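Local atomic coordinates of CalU16 (Micromonospora echinospora, PDB entry 4FPW), a protein that probably protects the producing bacterium from its own enediyne antibiotic, as a self-sacrifice resistance protein with an AHA1-family, Bet v 1-like fold. Residues 48-53 / 129-134; 6-11 / 167-172; 35-40 / 74-79. All blocks are in the same frame, centred on the assembly; numbering follows the deposited sequence.

Interaction 1: residues 48-53 / 129-134; sequences RWFIEP and EMALDF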
# COMPACT_ATOMS: atom_id res chain seq x y z
N ARG A 48 -11.06 10.79 0.77
CA ARG A 48 -10.43 12.07 0.86
C ARG A 48 -9.08 12.01 0.17
O ARG A 48 -8.82 12.79 -0.75
CB ARG A 48 -10.27 12.49 2.32
CG ARG A 48 -11.61 12.69 3.03
CD ARG A 48 -11.80 14.08 3.63
NE ARG A 48 -11.71 15.26 2.73
CZ ARG A 48 -12.16 15.36 1.48
NH1 ARG A 48 -12.78 14.36 0.85
NH2 ARG A 48 -11.99 16.51 0.82
N TRP A 49 -8.24 11.07 0.56
CA TRP A 49 -6.83 11.11 0.17
C TRP A 49 -6.48 10.20 -1.00
O TRP A 49 -5.45 10.41 -1.63
CB TRP A 49 -5.92 10.82 1.37
CG TRP A 49 -6.16 9.51 2.04
CD1 TRP A 49 -7.05 9.25 3.02
CD2 TRP A 49 -5.49 8.28 1.77
NE1 TRP A 49 -6.98 7.93 3.39
CE2 TRP A 49 -6.02 7.31 2.63
CE3 TRP A 49 -4.47 7.91 0.88
CZ2 TRP A 49 -5.60 5.98 2.62
CZ3 TRP A 49 -4.04 6.59 0.87
CH2 TRP A 49 -4.60 5.65 1.74
N PHE A 50 -7.31 9.20 -1.28
CA PHE A 50 -7.04 8.28 -2.38
C PHE A 50 -8.35 7.99 -3.14
O PHE A 50 -9.28 8.79 -3.08
CB PHE A 50 -6.35 7.01 -1.84
CG PHE A 50 -5.77 6.09 -2.90
CD1 PHE A 50 -4.84 6.55 -3.82
CD2 PHE A 50 -6.12 4.75 -2.94
CE1 PHE A 50 -4.30 5.71 -4.78
CE2 PHE A 50 -5.59 3.90 -3.90
CZ PHE A 50 -4.68 4.37 -4.82
N ILE A 51 -8.38 6.89 -3.89
CA ILE A 51 -9.56 6.41 -4.62
C ILE A 51 -10.42 5.52 -3.75
O ILE A 51 -9.93 4.51 -3.25
CB ILE A 51 -9.15 5.50 -5.81
CG1 ILE A 51 -8.23 6.23 -6.80
CG2 ILE A 51 -10.40 5.01 -6.54
CD1 ILE A 51 -7.57 5.31 -7.81
N GLU A 52 -11.71 5.82 -3.65
CA GLU A 52 -12.61 4.95 -2.90
C GLU A 52 -12.84 3.56 -3.51
O GLU A 52 -13.08 3.45 -4.71
CB GLU A 52 -13.98 5.57 -2.71
CG GLU A 52 -14.82 4.82 -1.71
CD GLU A 52 -16.28 5.17 -1.80
OE1 GLU A 52 -16.60 6.37 -1.74
OE2 GLU A 52 -17.11 4.24 -1.93
N PRO A 53 -12.81 2.52 -2.66
CA PRO A 53 -13.16 1.17 -3.08
C PRO A 53 -14.64 0.90 -3.06
O PRO A 53 -15.37 1.49 -2.26
CB PRO A 53 -12.49 0.30 -2.03
CG PRO A 53 -12.53 1.13 -0.81
CD PRO A 53 -12.28 2.53 -1.29
N GLU A 129 3.87 5.29 -2.32
CA GLU A 129 4.50 6.42 -1.64
C GLU A 129 3.77 7.71 -1.97
O GLU A 129 3.52 8.51 -1.08
CB GLU A 129 5.96 6.54 -2.02
CG GLU A 129 6.88 5.76 -1.11
CD GLU A 129 8.33 5.96 -1.51
OE1 GLU A 129 8.80 5.27 -2.43
OE2 GLU A 129 8.99 6.82 -0.93
N MSE A 130 3.43 7.89 -3.25
CA MSE A 130 2.68 9.07 -3.69
C MSE A 130 1.37 9.11 -2.96
O MSE A 130 0.94 10.16 -2.47
CB MSE A 130 2.34 9.02 -5.18
CG MSE A 130 3.56 8.97 -6.10
SE MSE A 130 4.66 10.63 -5.98
CE MSE A 130 6.15 9.75 -6.84
N ALA A 131 0.72 7.96 -2.86
CA ALA A 131 -0.57 7.86 -2.20
C ALA A 131 -0.47 8.11 -0.70
O ALA A 131 -1.34 8.76 -0.11
CB ALA A 131 -1.19 6.50 -2.46
N LEU A 132 0.57 7.56 -0.07
CA LEU A 132 0.77 7.77 1.36
C LEU A 132 1.06 9.24 1.69
O LEU A 132 0.78 9.68 2.81
CB LEU A 132 1.84 6.83 1.91
CG LEU A 132 1.35 5.37 1.98
CD1 LEU A 132 2.50 4.42 2.20
CD2 LEU A 132 0.27 5.17 3.05
N ASP A 133 1.57 10.02 0.73
CA ASP A 133 1.65 11.48 0.90
C ASP A 133 0.30 12.06 1.25
O ASP A 133 0.19 12.86 2.18
CB ASP A 133 2.14 12.20 -0.37
CG ASP A 133 3.60 12.02 -0.62
OD1 ASP A 133 4.30 11.37 0.20
OD2 ASP A 133 4.09 12.54 -1.64
N PHE A 134 -0.73 11.65 0.52
CA PHE A 134 -2.05 12.22 0.73
C PHE A 134 -2.71 11.68 2.00
O PHE A 134 -3.46 12.40 2.66
CB PHE A 134 -2.91 12.10 -0.53
CG PHE A 134 -2.45 13.02 -1.64
CD1 PHE A 134 -3.04 14.26 -1.83
CD2 PHE A 134 -1.35 12.68 -2.44
CE1 PHE A 134 -2.58 15.12 -2.82
CE2 PHE A 134 -0.89 13.53 -3.42
CZ PHE A 134 -1.50 14.75 -3.61

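Interaction 2: residues 6-11 / 167-172; sequences TERALG and QERGEA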
# COMPACT_ATOMS: atom_id res chain seq x y z
N THR A 6 9.94 8.27 5.94
CA THR A 6 9.76 6.89 5.45
C THR A 6 11.07 6.09 5.21
O THR A 6 12.06 6.62 4.70
CB THR A 6 8.89 6.79 4.16
OG1 THR A 6 9.63 6.14 3.11
CG2 THR A 6 8.37 8.15 3.68
N GLU A 7 11.00 4.82 5.60
CA GLU A 7 12.04 3.82 5.40
C GLU A 7 11.49 2.80 4.43
O GLU A 7 10.48 2.14 4.72
CB GLU A 7 12.37 3.13 6.72
CG GLU A 7 13.44 2.05 6.64
CD GLU A 7 13.68 1.37 7.98
OE1 GLU A 7 12.84 0.53 8.37
OE2 GLU A 7 14.70 1.67 8.65
N ARG A 8 12.16 2.67 3.29
CA ARG A 8 11.80 1.70 2.28
C ARG A 8 12.59 0.43 2.47
O ARG A 8 13.72 0.46 2.96
CB ARG A 8 12.14 2.24 0.90
CG ARG A 8 11.38 3.47 0.49
CD ARG A 8 11.88 3.98 -0.85
NE ARG A 8 11.59 5.40 -0.98
CZ ARG A 8 12.48 6.38 -0.92
NH1 ARG A 8 13.77 6.13 -0.77
NH2 ARG A 8 12.08 7.64 -1.04
N ALA A 9 12.01 -0.68 2.03
CA ALA A 9 12.66 -1.98 2.10
C ALA A 9 12.08 -3.01 1.12
O ALA A 9 11.12 -2.74 0.37
CB ALA A 9 12.61 -2.50 3.53
N LEU A 10 12.70 -4.19 1.13
CA LEU A 10 12.34 -5.30 0.28
C LEU A 10 12.14 -6.53 1.12
O LEU A 10 12.94 -6.82 2.00
CB LEU A 10 13.42 -5.54 -0.77
CG LEU A 10 13.63 -4.35 -1.72
CD1 LEU A 10 14.79 -4.64 -2.66
CD2 LEU A 10 12.37 -4.04 -2.50
N GLY A 11 11.05 -7.24 0.86
CA GLY A 11 10.78 -8.53 1.47
C GLY A 11 10.62 -9.63 0.44
O GLY A 11 11.07 -9.52 -0.71
N GLN A 167 10.33 10.37 -10.00
CA GLN A 167 11.59 9.93 -10.57
C GLN A 167 12.70 9.63 -9.55
O GLN A 167 13.43 8.66 -9.71
CB GLN A 167 12.02 11.00 -11.56
CG GLN A 167 13.44 10.92 -12.05
CD GLN A 167 13.65 11.99 -13.09
OE1 GLN A 167 13.21 13.13 -12.90
NE2 GLN A 167 14.26 11.63 -14.22
N GLU A 168 12.82 10.45 -8.50
CA GLU A 168 13.77 10.15 -7.41
C GLU A 168 13.35 8.89 -6.73
O GLU A 168 14.15 7.97 -6.60
CB GLU A 168 13.83 11.26 -6.37
CG GLU A 168 14.59 12.47 -6.84
CD GLU A 168 14.53 13.62 -5.86
OE1 GLU A 168 14.04 13.44 -4.72
OE2 GLU A 168 14.95 14.73 -6.25
N ARG A 169 12.09 8.86 -6.30
CA ARG A 169 11.57 7.69 -5.60
C ARG A 169 11.77 6.41 -6.44
O ARG A 169 12.11 5.37 -5.91
CB ARG A 169 10.09 7.89 -5.21
CG ARG A 169 9.90 8.84 -4.03
CD ARG A 169 8.44 9.02 -3.63
NE ARG A 169 8.26 9.94 -2.50
CZ ARG A 169 7.10 10.49 -2.11
NH1 ARG A 169 5.96 10.23 -2.74
NH2 ARG A 169 7.08 11.31 -1.07
N GLY A 170 11.60 6.50 -7.75
CA GLY A 170 11.89 5.37 -8.62
C GLY A 170 13.34 4.92 -8.57
O GLY A 170 13.63 3.73 -8.56
N GLU A 171 14.26 5.88 -8.56
CA GLU A 171 15.70 5.56 -8.43
C GLU A 171 16.01 4.82 -7.11
O GLU A 171 16.80 3.88 -7.09
CB GLU A 171 16.55 6.82 -8.55
CG GLU A 171 16.76 7.29 -9.98
CD GLU A 171 17.24 8.73 -10.07
OE1 GLU A 171 17.77 9.25 -9.06
OE2 GLU A 171 17.09 9.34 -11.15
N ALA A 172 15.36 5.25 -6.03
CA ALA A 172 15.53 4.58 -4.74
C ALA A 172 15.08 3.13 -4.74
O ALA A 172 15.82 2.25 -4.29
CB ALA A 172 14.78 5.35 -3.66

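Interaction 3: residues 35-40 / 74-79; sequences EVWSAC and LRCEPP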
# COMPACT_ATOMS: atom_id res chain seq x y z
N GLU A 35 -7.63 5.64 14.52
CA GLU A 35 -7.84 6.73 13.58
C GLU A 35 -7.16 6.41 12.26
O GLU A 35 -7.73 6.66 11.21
CB GLU A 35 -7.28 8.05 14.14
CG GLU A 35 -7.99 8.53 15.40
CD GLU A 35 -7.42 9.83 15.97
OE1 GLU A 35 -6.95 10.68 15.19
OE2 GLU A 35 -7.44 9.99 17.21
N VAL A 36 -5.97 5.84 12.33
CA VAL A 36 -5.22 5.49 11.13
C VAL A 36 -5.92 4.32 10.44
O VAL A 36 -6.06 4.32 9.22
CB VAL A 36 -3.76 5.15 11.45
CG1 VAL A 36 -3.01 4.76 10.19
CG2 VAL A 36 -3.05 6.32 12.13
N TRP A 37 -6.36 3.33 11.21
CA TRP A 37 -7.18 2.23 10.67
C TRP A 37 -8.43 2.72 9.94
O TRP A 37 -8.65 2.41 8.77
CB TRP A 37 -7.60 1.26 11.78
CG TRP A 37 -8.42 0.12 11.28
CD1 TRP A 37 -9.76 -0.08 11.48
CD2 TRP A 37 -7.96 -0.97 10.47
NE1 TRP A 37 -10.16 -1.23 10.84
CE2 TRP A 37 -9.07 -1.80 10.22
CE3 TRP A 37 -6.72 -1.32 9.93
CZ2 TRP A 37 -8.97 -2.96 9.47
CZ3 TRP A 37 -6.62 -2.48 9.18
CH2 TRP A 37 -7.74 -3.29 8.96
N SER A 38 -9.27 3.47 10.63
CA SER A 38 -10.38 4.16 9.97
C SER A 38 -10.00 4.91 8.68
O SER A 38 -10.73 4.86 7.69
CB SER A 38 -11.02 5.14 10.94
OG SER A 38 -12.17 4.57 11.51
N ALA A 39 -8.86 5.60 8.70
CA ALA A 39 -8.44 6.45 7.57
C ALA A 39 -8.00 5.63 6.39
O ALA A 39 -7.98 6.12 5.26
CB ALA A 39 -7.30 7.35 7.98
N CYS A 40 -7.62 4.38 6.67
CA CYS A 40 -7.10 3.45 5.70
C CYS A 40 -8.13 2.38 5.31
O CYS A 40 -7.84 1.51 4.49
CB CYS A 40 -5.86 2.75 6.26
SG CYS A 40 -4.30 3.49 5.77
N LEU A 74 -8.69 -10.77 1.33
CA LEU A 74 -8.24 -12.02 1.94
C LEU A 74 -8.33 -11.95 3.47
O LEU A 74 -9.12 -12.68 4.08
CB LEU A 74 -6.81 -12.38 1.47
CG LEU A 74 -6.53 -12.26 -0.04
CD1 LEU A 74 -5.08 -12.56 -0.40
CD2 LEU A 74 -7.48 -13.15 -0.83
N ARG A 75 -7.57 -11.03 4.09
CA ARG A 75 -7.52 -10.90 5.56
C ARG A 75 -7.87 -9.50 6.06
O ARG A 75 -7.43 -8.49 5.50
CB ARG A 75 -6.12 -11.26 6.06
CG ARG A 75 -6.07 -11.72 7.51
CD ARG A 75 -6.53 -13.15 7.63
NE ARG A 75 -6.29 -13.68 8.96
CZ ARG A 75 -6.89 -14.74 9.49
NH1 ARG A 75 -7.80 -15.42 8.79
NH2 ARG A 75 -6.59 -15.11 10.72
N CYS A 76 -8.65 -9.45 7.14
CA CYS A 76 -9.01 -8.18 7.79
C CYS A 76 -9.04 -8.39 9.30
O CYS A 76 -9.98 -9.01 9.83
CB CYS A 76 -10.36 -7.66 7.28
SG CYS A 76 -10.56 -5.86 7.44
N GLU A 77 -8.00 -7.88 9.96
CA GLU A 77 -7.83 -7.99 11.41
C GLU A 77 -7.81 -6.58 11.99
O GLU A 77 -6.75 -6.06 12.34
CB GLU A 77 -6.51 -8.72 11.72
CG GLU A 77 -6.53 -10.20 11.34
CD GLU A 77 -5.15 -10.88 11.29
OE1 GLU A 77 -4.11 -10.23 11.50
OE2 GLU A 77 -5.13 -12.10 11.03
N PRO A 78 -8.99 -5.93 12.07
CA PRO A 78 -9.01 -4.55 12.58
C PRO A 78 -8.57 -4.50 14.03
O PRO A 78 -8.91 -5.40 14.77
CB PRO A 78 -10.48 -4.14 12.48
CG PRO A 78 -11.25 -5.41 12.45
CD PRO A 78 -10.34 -6.50 11.93
N PRO A 79 -7.83 -3.45 14.45
CA PRO A 79 -7.39 -2.30 13.67
C PRO A 79 -5.94 -2.42 13.22
O PRO A 79 -5.30 -1.38 13.05
CB PRO A 79 -7.56 -1.16 14.67
CG PRO A 79 -7.19 -1.78 15.97
CD PRO A 79 -7.49 -3.26 15.87

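Interaction 1: residues 48-53 / 129-134
Trp49 and Phe134 meet close to their backbones, each setting its CB against the other's carbonyl: Trp49 CB lies 3.2 Å from Phe134 O, and Phe134 CB lies 3.2 Å from Trp49 O. Trp49 CB and Phe134 CB are 3.8 Å apart. Here the backbones of residues 48-53 and 129-134 are nearest, with Trp49 CA 4.9 Å from Phe134 CA. A first torsion of 58° places the Trp49 CG between its own N and carbonyl carbon, and this turns the indole back along the long helix by about one turn. Its six-membered ring then approaches a second carbonyl, with Trp49 CE3 3.4 Å from Ala131 O. Phe50 follows at once in the chain and lays its CB over one face of the same indole, covering it from within its own segment.

Packing is looser on both flanks. The Phe50 ring reaches across obliquely, its CD1 3.9 Å from Ala131 CB. Phe134 is exposed, and beyond its CB the ring turns away from Trp49, with Met130 O of the preceding turn at its edge, in the ring plane.

The Trp49 NE1 is satisfied outside the two segments, by a hydrogen bond to Ala39 O of helix 33-41, while its ring also meets that of Phe138. Within the Bet v 1-like fold this packing joins the end of helix 43-49 and the loop after it to the long helix 118-138. On other sides of that helix, Leu132 rests on Ile25, Gln27 and Tyr29 of strand 20-29, and Met130 packs on helix 161-177.

Interaction 2: residues 6-11 / 167-172
The side chain of Arg8 leaves strand 7-15 with CG opposite its carbonyl carbon (chi1 -64°) and then runs extended to NE, which carries the guanidinium across to helix 161-177. Arg169 uses the same first torsion (chi1 -74°) and an equally extended chain, but it starts from the helix and travels along the flank of helix 118-138. The two side chains cross at about a right angle, with their guanidinium planes 54° apart.

What touches is the end of Arg8. Ala172 sets its CB over one face of the guanidinium, 3.7 Å from Arg8 CZ and nearest to NH1. Beside it, Arg8 NH2 comes within 3.9 Å of Arg169 CG, so it meets the aliphatic root of the second arginine and not its charged end. The methyl covers one face of the flat cation, and the methylene meets it obliquely at NH2. All three residues are partly exposed, as befits a contact at the surface. Further along the helix, Trp173 and Leu176 pack against the Arg8 chain, and Leu10 of the same strand packs on both of them.

Two like charges stand near each other here, Arg8 NH2 being 4.7 Å from Arg169 NE, yet Glu129 of helix 118-138 lies close to both. Arg8 NE makes a salt bridge with Glu129 OE2, to which Arg169 NE adds a long, weak ion pair; Arg169 NH2 has its own salt bridge to Asp133 OD1, and Glu129 OE1 accepts from Trp173 NE1. The chemistry implies a division of labour: carbon contacts seat the Arg8 guanidinium against one helix, while acidic groups of another probably offset the two neighbouring positive charges and fix which way each arginine points.

Interaction 3: residues 35-40 / 74-79
Glu77, whose backbone C approaches Trp37 CH2, has its own OE2 gripped twice by Arg75: Arg75 NE donates to Glu77 OE2 over 2.9 Å at an N-H...acceptor angle of 152°, and Arg75 NH2 adds a weak bond. This salt bridge lies within strand 70-77, and the Glu77 CB is directed away from residues 35-40, so the carboxylate takes no part in the contact with the indole.

Trp37 extends from helix 33-41 with CG anti to its backbone N (chi1 -179°), and two successive prolines cover one face of the indole. Pro79 CA sits 3.6 Å from the centroid of the Trp37 five-membered ring, 16° off its normal, a CH-pi contact, and Pro79 O lies 3.4 Å from Trp37 CE3. Pro78 CB comes 3.5 Å from Trp37 CE2. The cis peptide before Pro79 joins the two residues that share this face.

In this Bet v 1-like fold the contact ties a short helix to the strand turn leading into 81-86. Just before it, Leu74 and Arg75 both face Thr83 in a classic beta bulge. Cys76 approaches from the edge of the indole, near its plane, SG 3.9 Å from Trp37 CZ2 in a sulfur-aromatic contact. Leu82 of strand 81-86 touches both Cys76 and Trp37.

Interactions 2 and 3 lie on opposite sides of the chain's centre, their own centres about 24 Å apart. Interaction 1 touches both, its centre about 18 Å from that of interaction 2 and about 15 Å from that of interaction 3. Helix 118-138 carries the joint with interaction 2 through salt bridges; the consecutive helices 33-41 and 43-49 carry the joint with interaction 3 through Trp49 and Ala39. Along the chain, interaction 2 brackets the other two, whereas interactions 1 and 3 alternate their segments. Interactions 2 and 3 bring helices against strands of one antiparallel sheet, 7-15, one of its outermost strands, and 70-77, while interaction 1 packs helix against helix between them.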